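Local coordinates for protein neurotoxin (Clostridium botulinum, PDB 2QN0) that acts as a zinc protease of dual specificity, probably cleaving the SNARE proteins syntaxin and SNAP-25 and so blocking neurotransmitter release, at residues A[289-294]-A[342-347]; A[122-127]-A[304-309]; A[136-141]-A[150-155]; A[97-102]-A[365-370]. All coordinates share one frame; numbering follows the deposited sequence.

Contact 1 (A[289-294]-A[342-347]); sequences FEEKAL and VNRNKF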
# COMPACT_ATOMS: atom_id res chain seq x y z
N PHE A 289 -7.49 14.76 14.89
CA PHE A 289 -6.42 13.86 14.46
C PHE A 289 -5.23 14.60 13.87
O PHE A 289 -4.09 14.18 14.04
CB PHE A 289 -6.97 12.82 13.48
CG PHE A 289 -7.88 11.82 14.14
CD1 PHE A 289 -7.38 10.94 15.08
CD2 PHE A 289 -9.24 11.81 13.86
CE1 PHE A 289 -8.23 10.05 15.75
CE2 PHE A 289 -10.09 10.93 14.51
CZ PHE A 289 -9.59 10.06 15.46
N GLU A 290 -5.49 15.72 13.20
CA GLU A 290 -4.39 16.49 12.62
C GLU A 290 -3.56 17.10 13.75
O GLU A 290 -2.33 17.10 13.69
CB GLU A 290 -4.91 17.59 11.71
CG GLU A 290 -3.80 18.32 10.98
CD GLU A 290 -4.30 19.29 9.94
OE1 GLU A 290 -5.49 19.22 9.58
OE2 GLU A 290 -3.49 20.13 9.48
N GLU A 291 -4.23 17.63 14.77
CA GLU A 291 -3.53 18.24 15.91
C GLU A 291 -2.78 17.16 16.69
O GLU A 291 -1.70 17.41 17.22
CB GLU A 291 -4.54 18.95 16.83
CG GLU A 291 -5.20 20.18 16.22
CD GLU A 291 -4.22 21.31 15.94
OE1 GLU A 291 -3.15 21.34 16.58
OE2 GLU A 291 -4.53 22.18 15.10
N LYS A 292 -3.37 15.97 16.76
CA LYS A 292 -2.74 14.86 17.47
C LYS A 292 -1.44 14.51 16.74
O LYS A 292 -0.41 14.27 17.37
CB LYS A 292 -3.68 13.66 17.48
CG LYS A 292 -3.25 12.51 18.37
CD LYS A 292 -4.27 11.38 18.33
CE LYS A 292 -3.89 10.23 19.25
NZ LYS A 292 -3.86 10.65 20.68
N ALA A 293 -1.49 14.51 15.41
CA ALA A 293 -0.31 14.21 14.61
C ALA A 293 0.75 15.28 14.84
O ALA A 293 1.94 14.98 14.98
CB ALA A 293 -0.68 14.15 13.12
N LEU A 294 0.33 16.54 14.89
CA LEU A 294 1.28 17.63 15.12
C LEU A 294 1.99 17.44 16.46
O LEU A 294 3.20 17.67 16.56
CB LEU A 294 0.56 18.98 15.08
CG LEU A 294 1.42 20.23 15.35
CD1 LEU A 294 2.61 20.28 14.39
CD2 LEU A 294 0.56 21.47 15.20
N VAL A 342 9.36 22.49 14.95
CA VAL A 342 8.27 22.21 14.02
C VAL A 342 7.62 23.51 13.57
O VAL A 342 7.22 24.34 14.38
CB VAL A 342 7.18 21.34 14.68
CG1 VAL A 342 6.11 21.00 13.66
CG2 VAL A 342 7.79 20.07 15.26
N ASN A 343 7.54 23.70 12.25
CA ASN A 343 6.92 24.89 11.68
C ASN A 343 5.49 24.47 11.33
O ASN A 343 5.29 23.60 10.49
CB ASN A 343 7.68 25.32 10.42
CG ASN A 343 7.03 26.50 9.73
OD1 ASN A 343 5.91 26.40 9.21
ND2 ASN A 343 7.73 27.63 9.71
N ARG A 344 4.50 25.08 11.98
CA ARG A 344 3.11 24.73 11.73
C ARG A 344 2.70 24.85 10.27
O ARG A 344 2.03 23.95 9.75
CB ARG A 344 2.17 25.59 12.60
CG ARG A 344 0.70 25.44 12.22
CD ARG A 344 -0.21 26.16 13.21
NE ARG A 344 -0.56 25.31 14.35
CZ ARG A 344 -1.44 24.31 14.29
NH1 ARG A 344 -2.06 24.04 13.15
NH2 ARG A 344 -1.69 23.59 15.37
N ASN A 345 3.07 25.94 9.62
CA ASN A 345 2.73 26.13 8.22
C ASN A 345 3.19 24.95 7.37
O ASN A 345 2.43 24.41 6.57
CB ASN A 345 3.35 27.43 7.69
CG ASN A 345 2.48 28.64 7.95
OD1 ASN A 345 1.82 28.73 8.99
ND2 ASN A 345 2.47 29.58 7.02
N LYS A 346 4.44 24.55 7.55
CA LYS A 346 4.99 23.42 6.81
C LYS A 346 4.26 22.13 7.16
O LYS A 346 4.02 21.28 6.29
CB LYS A 346 6.48 23.27 7.08
CG LYS A 346 7.34 24.26 6.30
CD LYS A 346 8.81 24.09 6.63
CE LYS A 346 9.68 24.83 5.62
NZ LYS A 346 9.34 26.27 5.54
N PHE A 347 3.90 21.98 8.43
CA PHE A 347 3.19 20.77 8.86
C PHE A 347 1.81 20.69 8.21
O PHE A 347 1.43 19.65 7.68
CB PHE A 347 3.01 20.75 10.38
CG PHE A 347 2.13 19.63 10.85
CD1 PHE A 347 2.64 18.34 10.99
CD2 PHE A 347 0.78 19.85 11.10
CE1 PHE A 347 1.81 17.29 11.37
CE2 PHE A 347 -0.05 18.81 11.48
CZ PHE A 347 0.46 17.52 11.61
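Leu294 lies over one face of the Phe347 ring, and this pair forms the tightly packed part of the contact. The CD1 methyl of Leu294 sits 3.8 Å from the centroid of the Phe347 ring, a CH-pi contact over the face, displaced toward CG, while CB of Leu294 packs against CE2 and CZ. CG of Phe347 is anti to its backbone N (chi1 172°), which starts the side chain out from the first turn of helix 344-357; the ring then reaches helix 283-304 with its far rim. There Glu290 O lies 3.5 Å from Phe347 CZ, close to the ring plane, although that carbonyl is already bonded to Leu294 N. Ala293 CB meets the same rim atom, and CG1 of Val342 closes on CD1 of Leu294 at 3.6 Å.

The outer part is polar and more open. One nitrogen of exposed Arg344, NH2, reaches both carboxylate oxygens of Glu291: a salt bridge to OE1 at 2.9 Å, in the guanidinium plane and on the syn lone pair, plus a weak bond to OE2 at 3.2 Å. Both residues also touch a crystal neighbour, so packing may influence their pose. CD2 of Leu294 covers a face of the guanidinium and links the two parts. At the start of helix 344-357, Asn343 OD1 caps Lys346 N at 2.9 Å.

The contact is plain helix packing: Tyr297 from helix 283-304 meets the Phe347 ring edge-to-face, and Tyr351, one turn along helix 344-357, continues the interface against Phe289, Glu290 and Ala293.

Contact 2 (A[122-127]-A[304-309]); sequences TPINTF and LNSITT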
# COMPACT_ATOMS: atom_id res chain seq x y z
N THR A 122 10.95 3.58 22.89
CA THR A 122 12.36 3.83 22.62
C THR A 122 12.82 5.04 23.44
O THR A 122 12.13 6.05 23.49
CB THR A 122 12.59 4.15 21.13
OG1 THR A 122 12.16 3.04 20.33
CG2 THR A 122 14.06 4.43 20.86
N PRO A 123 13.98 4.94 24.10
CA PRO A 123 14.46 6.07 24.90
C PRO A 123 14.58 7.31 24.01
O PRO A 123 14.96 7.20 22.84
CB PRO A 123 15.81 5.59 25.41
CG PRO A 123 15.58 4.12 25.59
CD PRO A 123 14.83 3.75 24.32
N ILE A 124 14.27 8.47 24.57
CA ILE A 124 14.34 9.72 23.82
C ILE A 124 15.70 10.01 23.17
O ILE A 124 15.76 10.68 22.13
CB ILE A 124 13.93 10.92 24.71
CG1 ILE A 124 12.47 10.77 25.13
CG2 ILE A 124 14.13 12.23 23.97
CD1 ILE A 124 11.98 11.87 26.06
N ASN A 125 16.78 9.52 23.76
CA ASN A 125 18.11 9.77 23.21
C ASN A 125 18.60 8.67 22.27
O ASN A 125 19.76 8.67 21.88
CB ASN A 125 19.13 9.94 24.34
CG ASN A 125 19.41 8.63 25.07
OD1 ASN A 125 18.81 7.60 24.79
ND2 ASN A 125 20.34 8.68 26.03
N THR A 126 17.70 7.77 21.89
CA THR A 126 18.09 6.64 21.05
C THR A 126 17.44 6.48 19.68
O THR A 126 16.26 6.79 19.50
CB THR A 126 17.85 5.33 21.83
OG1 THR A 126 18.61 5.34 23.04
CG2 THR A 126 18.23 4.11 20.99
N PHE A 127 18.23 5.99 18.73
CA PHE A 127 17.78 5.67 17.37
C PHE A 127 17.83 4.14 17.38
O PHE A 127 18.90 3.57 17.57
CB PHE A 127 18.76 6.16 16.30
CG PHE A 127 18.47 7.54 15.75
CD1 PHE A 127 17.25 8.17 15.97
CD2 PHE A 127 19.42 8.19 14.96
CE1 PHE A 127 16.99 9.43 15.42
CE2 PHE A 127 19.16 9.44 14.40
CZ PHE A 127 17.94 10.07 14.64
N LEU A 304 14.93 14.32 18.14
CA LEU A 304 16.02 14.68 17.24
C LEU A 304 17.03 15.62 17.88
O LEU A 304 18.18 15.71 17.44
CB LEU A 304 15.47 15.29 15.95
CG LEU A 304 14.71 14.31 15.05
CD1 LEU A 304 14.16 15.05 13.84
CD2 LEU A 304 15.64 13.16 14.61
N ASN A 305 16.61 16.33 18.93
CA ASN A 305 17.52 17.24 19.63
C ASN A 305 18.19 16.52 20.79
O ASN A 305 19.01 17.11 21.50
CB ASN A 305 16.76 18.45 20.19
CG ASN A 305 16.23 19.37 19.12
OD1 ASN A 305 16.93 19.70 18.16
ND2 ASN A 305 14.99 19.81 19.28
N SER A 306 17.87 15.24 20.97
CA SER A 306 18.42 14.48 22.09
C SER A 306 19.18 13.20 21.75
O SER A 306 19.65 12.51 22.66
CB SER A 306 17.29 14.11 23.05
OG SER A 306 16.44 15.22 23.29
N ILE A 307 19.30 12.86 20.47
CA ILE A 307 19.98 11.62 20.11
C ILE A 307 21.46 11.57 20.46
O ILE A 307 22.24 12.41 20.02
CB ILE A 307 19.84 11.32 18.60
CG1 ILE A 307 18.38 11.44 18.16
CG2 ILE A 307 20.35 9.92 18.31
CD1 ILE A 307 17.44 10.48 18.89
N THR A 308 21.84 10.56 21.24
CA THR A 308 23.23 10.38 21.65
C THR A 308 23.70 8.95 21.40
O THR A 308 24.90 8.67 21.42
CB THR A 308 23.41 10.67 23.15
OG1 THR A 308 22.65 9.72 23.91
CG2 THR A 308 22.95 12.07 23.48
N THR A 309 22.75 8.04 21.18
CA THR A 309 23.10 6.65 20.96
C THR A 309 22.18 5.98 19.94
O THR A 309 21.06 6.43 19.71
CB THR A 309 23.07 5.86 22.29
OG1 THR A 309 23.48 4.51 22.06
CG2 THR A 309 21.67 5.87 22.88
O HOH W 1 21.61 11.19 26.43
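The ring of Phe127 carries Ile307 on one face, with the CG2 methyl over its centre at 4.0 Å from the centroid, a CH-pi contact; Leu304 CD2 comes in at the edge, near the ring plane, 3.9 Å from Phe127 CZ. The ring stands at the start of a two-stranded parallel sheet, strands 126-128 and 309-311. CG1 and CD1 of Ile307 close on the CE1 rim, and Ile307 crosses the phenyl group at about a right angle.

In the sheet Thr126 pairs with Thr309: Thr309 N donates a hydrogen bond to Asn125 O at 3.1 Å, nearly along the C=O axis, and Thr309 O accepts from Phe127 N at 3.0 Å. Asn125 O has a second donor, Thr308 N at 2.9 Å, tilted 20° from the carbonyl plane, so two successive amides grip one oxygen. On the Thr126 and Thr309 face of the sheet the two threonines lie side by side, pointing the same way. Phe116 adds an edge-to-face ring pair to Phe127, and Tyr322 and Leu326 of helix 319-330 also pack against it.

Ahead of the strand, a type I turn from Pro123 to Thr126 brings Ile124 and Asn125 against the loop that follows helix 283-304. Ile124 CG2 touches Ser306 CB, whose hydroxyl is bonded back to Lys302 O. The Asn125 carboxamide is held at its oxygen by Thr126 OG1, a hydrogen bond of 2.9 Å to OD1. Its other end is tied through solvent: Asn125 ND2 donates to a water at 2.8 Å, and the same water lies 3.1 Å from Thr308 OG1.

Contact 3 (A[136-141]-A[150-155]); sequences VDVKTR and GSINPS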
# COMPACT_ATOMS: atom_id res chain seq x y z
N VAL A 136 14.36 -6.54 8.62
CA VAL A 136 14.08 -7.92 8.25
C VAL A 136 15.38 -8.66 7.99
O VAL A 136 16.33 -8.09 7.44
CB VAL A 136 13.17 -8.00 7.00
CG1 VAL A 136 11.85 -7.27 7.27
CG2 VAL A 136 13.87 -7.40 5.80
N ASP A 137 15.43 -9.93 8.38
CA ASP A 137 16.64 -10.73 8.20
C ASP A 137 16.92 -11.13 6.76
O ASP A 137 16.00 -11.48 6.00
CB ASP A 137 16.58 -12.03 9.02
CG ASP A 137 16.50 -11.78 10.51
OD1 ASP A 137 16.92 -10.70 10.97
OD2 ASP A 137 16.03 -12.69 11.22
N VAL A 138 18.19 -11.06 6.39
CA VAL A 138 18.63 -11.48 5.06
C VAL A 138 19.28 -12.83 5.34
O VAL A 138 20.15 -12.94 6.21
CB VAL A 138 19.68 -10.51 4.48
CG1 VAL A 138 20.17 -11.02 3.13
CG2 VAL A 138 19.07 -9.13 4.32
N LYS A 139 18.85 -13.87 4.63
CA LYS A 139 19.39 -15.21 4.82
C LYS A 139 20.02 -15.75 3.55
O LYS A 139 19.64 -15.36 2.44
CB LYS A 139 18.29 -16.18 5.26
CG LYS A 139 17.51 -15.78 6.50
CD LYS A 139 18.30 -16.00 7.77
CE LYS A 139 17.43 -15.77 9.00
NZ LYS A 139 16.32 -16.76 9.11
N THR A 140 20.97 -16.66 3.71
CA THR A 140 21.64 -17.30 2.59
C THR A 140 21.69 -18.78 2.94
O THR A 140 21.71 -19.15 4.11
CB THR A 140 23.08 -16.78 2.41
OG1 THR A 140 23.85 -17.08 3.58
CG2 THR A 140 23.07 -15.28 2.18
N ARG A 141 21.69 -19.64 1.93
CA ARG A 141 21.72 -21.07 2.21
C ARG A 141 23.11 -21.66 2.09
O ARG A 141 23.93 -21.22 1.28
CB ARG A 141 20.76 -21.82 1.28
CG ARG A 141 21.19 -21.88 -0.18
CD ARG A 141 20.35 -22.88 -0.96
NE ARG A 141 18.99 -22.41 -1.23
CZ ARG A 141 18.70 -21.44 -2.09
NH1 ARG A 141 17.44 -21.07 -2.28
NH2 ARG A 141 19.67 -20.83 -2.77
N GLY A 150 22.69 -10.84 7.73
CA GLY A 150 22.49 -9.43 8.00
C GLY A 150 21.01 -9.08 7.92
O GLY A 150 20.15 -9.95 8.03
N SER A 151 20.72 -7.80 7.74
CA SER A 151 19.33 -7.38 7.63
C SER A 151 19.19 -6.11 6.82
O SER A 151 20.17 -5.42 6.56
CB SER A 151 18.73 -7.20 9.03
OG SER A 151 19.52 -6.32 9.82
N ILE A 152 17.96 -5.83 6.39
CA ILE A 152 17.68 -4.61 5.64
C ILE A 152 16.44 -3.96 6.25
O ILE A 152 15.71 -4.60 7.01
CB ILE A 152 17.42 -4.89 4.14
CG1 ILE A 152 16.23 -5.84 3.96
CG2 ILE A 152 18.67 -5.46 3.48
CD1 ILE A 152 15.72 -5.91 2.53
N ASN A 153 16.22 -2.70 5.92
CA ASN A 153 15.08 -1.96 6.46
C ASN A 153 14.17 -1.46 5.35
O ASN A 153 14.26 -0.31 4.92
CB ASN A 153 15.57 -0.77 7.29
CG ASN A 153 15.99 -1.17 8.69
OD1 ASN A 153 16.73 -2.13 8.89
ND2 ASN A 153 15.53 -0.41 9.68
N PRO A 154 13.28 -2.33 4.85
CA PRO A 154 12.36 -1.89 3.79
C PRO A 154 11.39 -0.89 4.41
O PRO A 154 11.16 -0.92 5.62
CB PRO A 154 11.63 -3.18 3.40
CG PRO A 154 12.53 -4.29 3.88
CD PRO A 154 13.07 -3.75 5.18
N SER A 155 10.84 0.00 3.59
CA SER A 155 9.85 0.94 4.10
C SER A 155 8.49 0.35 3.74
O SER A 155 7.51 0.50 4.46
CB SER A 155 10.00 2.32 3.45
OG SER A 155 11.12 3.00 4.00
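Val136 and Ile152 each place a branch in the position between backbone N and carbonyl carbon: CG1 of Val136 is anti to its carbonyl carbon (chi1 -58°), which leaves CG2 in that slot, and Ile152 puts CG1 there (chi1 59°). The two carbons face each other at 3.4 Å, Val136 CG2 to Ile152 CG1, tighter than normal van der Waals contact, with the side chains crossing obliquely. Pro154 CD packs against the same Val136 methyl at 3.8 Å. CG2 of Val138 then meets CG2 of Ile152, also at 3.8 Å, extending the apolar face.

The backbones form an antiparallel beta hairpin. Val136 and Ile152 are a hydrogen-bonded pair, with Val136 N to Ile152 O at 2.9 Å and Ile152 N to Val136 O at 3.0 Å. Val138 N reaches Gly150 O at 2.8 Å, approaching from above the carbonyl plane. Between them the non-hydrogen-bonded pair Asp137 and Ser151 sits on the other face, where Ser151 CB comes close to Val136 O and the Asp137 carboxylate is shared between His25 and Lys148.

Strand 146-152 is an outermost strand of the eight-stranded mixed sheet, and strand 136-141 joins it to strand 19-23; on the apolar face Leu22 touches Val136, Val138 and Ile152, and Trp44 of strand 43-46 packs on Ile152 and Pro154.

Contact 4 (A[97-102]-A[365-370]); sequences INSREI and KIYNVQ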
# COMPACT_ATOMS: atom_id res chain seq x y z
N ILE A 97 2.37 3.88 -12.79
CA ILE A 97 2.18 4.85 -11.73
C ILE A 97 3.22 5.96 -11.90
O ILE A 97 2.93 7.14 -11.77
CB ILE A 97 2.34 4.19 -10.34
CG1 ILE A 97 1.16 3.24 -10.08
CG2 ILE A 97 2.41 5.26 -9.24
CD1 ILE A 97 1.33 2.37 -8.84
N ASN A 98 4.44 5.54 -12.23
CA ASN A 98 5.57 6.44 -12.41
C ASN A 98 5.48 7.32 -13.66
O ASN A 98 6.30 8.22 -13.84
CB ASN A 98 6.87 5.61 -12.45
CG ASN A 98 8.11 6.44 -12.19
OD1 ASN A 98 8.11 7.33 -11.33
ND2 ASN A 98 9.19 6.13 -12.90
N SER A 99 4.50 7.06 -14.51
CA SER A 99 4.34 7.83 -15.75
C SER A 99 3.73 9.22 -15.55
O SER A 99 3.78 10.04 -16.47
CB SER A 99 3.52 7.04 -16.78
OG SER A 99 2.15 6.98 -16.43
N ARG A 100 3.15 9.48 -14.38
CA ARG A 100 2.58 10.79 -14.08
C ARG A 100 3.35 11.37 -12.90
O ARG A 100 3.81 10.64 -12.03
CB ARG A 100 1.09 10.69 -13.71
CG ARG A 100 0.22 9.98 -14.74
CD ARG A 100 0.42 10.51 -16.13
NE ARG A 100 -0.20 9.64 -17.13
CZ ARG A 100 -1.48 9.67 -17.46
NH1 ARG A 100 -2.31 10.53 -16.88
NH2 ARG A 100 -1.94 8.83 -18.38
N GLU A 101 3.47 12.70 -12.86
CA GLU A 101 4.22 13.35 -11.80
C GLU A 101 3.79 13.00 -10.38
O GLU A 101 4.64 12.79 -9.51
CB GLU A 101 4.17 14.87 -11.97
CG GLU A 101 4.74 15.35 -13.30
CD GLU A 101 4.98 16.84 -13.32
OE1 GLU A 101 4.04 17.60 -12.99
OE2 GLU A 101 6.10 17.26 -13.68
N ILE A 102 2.49 12.92 -10.12
CA ILE A 102 2.04 12.61 -8.77
C ILE A 102 2.46 11.20 -8.37
O ILE A 102 2.81 10.96 -7.22
CB ILE A 102 0.51 12.80 -8.62
CG1 ILE A 102 0.15 12.81 -7.13
CG2 ILE A 102 -0.24 11.70 -9.36
CD1 ILE A 102 -1.26 13.29 -6.84
N LYS A 365 -8.65 11.21 -11.50
CA LYS A 365 -8.72 12.39 -12.36
C LYS A 365 -7.40 12.62 -13.08
O LYS A 365 -7.37 12.86 -14.29
CB LYS A 365 -9.06 13.63 -11.53
CG LYS A 365 -10.45 13.60 -10.91
CD LYS A 365 -10.75 14.87 -10.12
CE LYS A 365 -9.82 15.02 -8.92
NZ LYS A 365 -10.12 16.26 -8.14
N ILE A 366 -6.30 12.54 -12.34
CA ILE A 366 -4.98 12.77 -12.92
C ILE A 366 -4.57 11.76 -13.99
O ILE A 366 -4.01 12.14 -15.02
CB ILE A 366 -3.91 12.83 -11.81
CG1 ILE A 366 -4.19 14.04 -10.91
CG2 ILE A 366 -2.51 12.92 -12.42
CD1 ILE A 366 -3.32 14.12 -9.68
N TYR A 367 -4.86 10.48 -13.77
CA TYR A 367 -4.51 9.45 -14.74
C TYR A 367 -5.59 9.29 -15.81
O TYR A 367 -5.47 8.45 -16.70
CB TYR A 367 -4.26 8.12 -14.03
CG TYR A 367 -2.96 8.09 -13.25
CD1 TYR A 367 -1.83 7.45 -13.75
CD2 TYR A 367 -2.86 8.75 -12.02
CE1 TYR A 367 -0.62 7.47 -13.05
CE2 TYR A 367 -1.66 8.77 -11.32
CZ TYR A 367 -0.54 8.13 -11.84
OH TYR A 367 0.65 8.18 -11.15
N ASN A 368 -6.64 10.09 -15.70
CA ASN A 368 -7.74 10.07 -16.65
C ASN A 368 -8.33 8.68 -16.88
O ASN A 368 -8.40 8.20 -18.01
CB ASN A 368 -7.28 10.66 -17.99
CG ASN A 368 -8.44 10.92 -18.93
OD1 ASN A 368 -9.42 11.58 -18.57
ND2 ASN A 368 -8.33 10.41 -20.15
N VAL A 369 -8.76 8.03 -15.80
CA VAL A 369 -9.37 6.71 -15.89
C VAL A 369 -10.72 6.74 -15.20
O VAL A 369 -10.97 7.57 -14.32
CB VAL A 369 -8.50 5.61 -15.23
CG1 VAL A 369 -7.17 5.49 -15.95
CG2 VAL A 369 -8.30 5.92 -13.75
N GLN A 370 -11.60 5.83 -15.60
CA GLN A 370 -12.91 5.72 -14.98
C GLN A 370 -12.66 5.08 -13.62
O GLN A 370 -11.72 4.30 -13.47
CB GLN A 370 -13.81 4.80 -15.82
CG GLN A 370 -15.23 4.63 -15.28
CD GLN A 370 -16.00 5.94 -15.24
OE1 GLN A 370 -15.66 6.85 -14.49
NE2 GLN A 370 -17.05 6.04 -16.07
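Tyr367 OH donates to Ile97 O at 2.6 Å, a short hydrogen bond that lies in the carbonyl plane on a lone pair and at the edge of the tyrosine ring. The acceptor is the carbonyl at the end of helix 80-97, where a type I turn from Ile97 to Arg100 leads to the next helix. Arg100 folds over one face of the ring: rotation about CB-CG (chi2 -50°) bends the chain at CD, and the two side chains run past one another in opposite senses. Its guanidinium is nearly parallel to the ring plane, 17° apart, with Tyr367 CD1 over one of its faces. CG of Arg100 is modelled too close to Tyr367 CE1, so that fit is doubtful in detail. Arg100 NH1 lies 3.0 Å from Ile366 O, and NH2 is bonded to Gln396 O. Ile102 adds CD1 against Ile366 CD1 at 3.6 Å and CG2 against Tyr367 CE2 at 3.8 Å.

Helix 360-366 ends here in a Schellman motif at Asn368, facing the turn between helices 80-97 and 101-112. Helix 223-238 packs against both residues: Ile97 and Tyr367 each touch Met228, next to His229, which with His233 and Glu269 binds the zinc ion.

In the fold
Along the chain, contact 4 spans the longest stretch, from 97-102 to 365-370, and encloses the other three. Within it, contact 2 opens at 122-127 and brackets the hairpin of contact 3; contact 1 begins before contact 2 ends, so their segments alternate. These two share helix 283-304: contact 1 uses its body and contact 2 the loop leaving its end, with centres about 21 Å apart. Contacts 2 and 4 are the most distant pair, about 40 Å between centres, and contacts 3 and 4 lie on opposite sides of the chain's centre. Together they sample the helical parts and mixed sheet of one zinc protease fold, with contact 4 packed on the metal-binding helix.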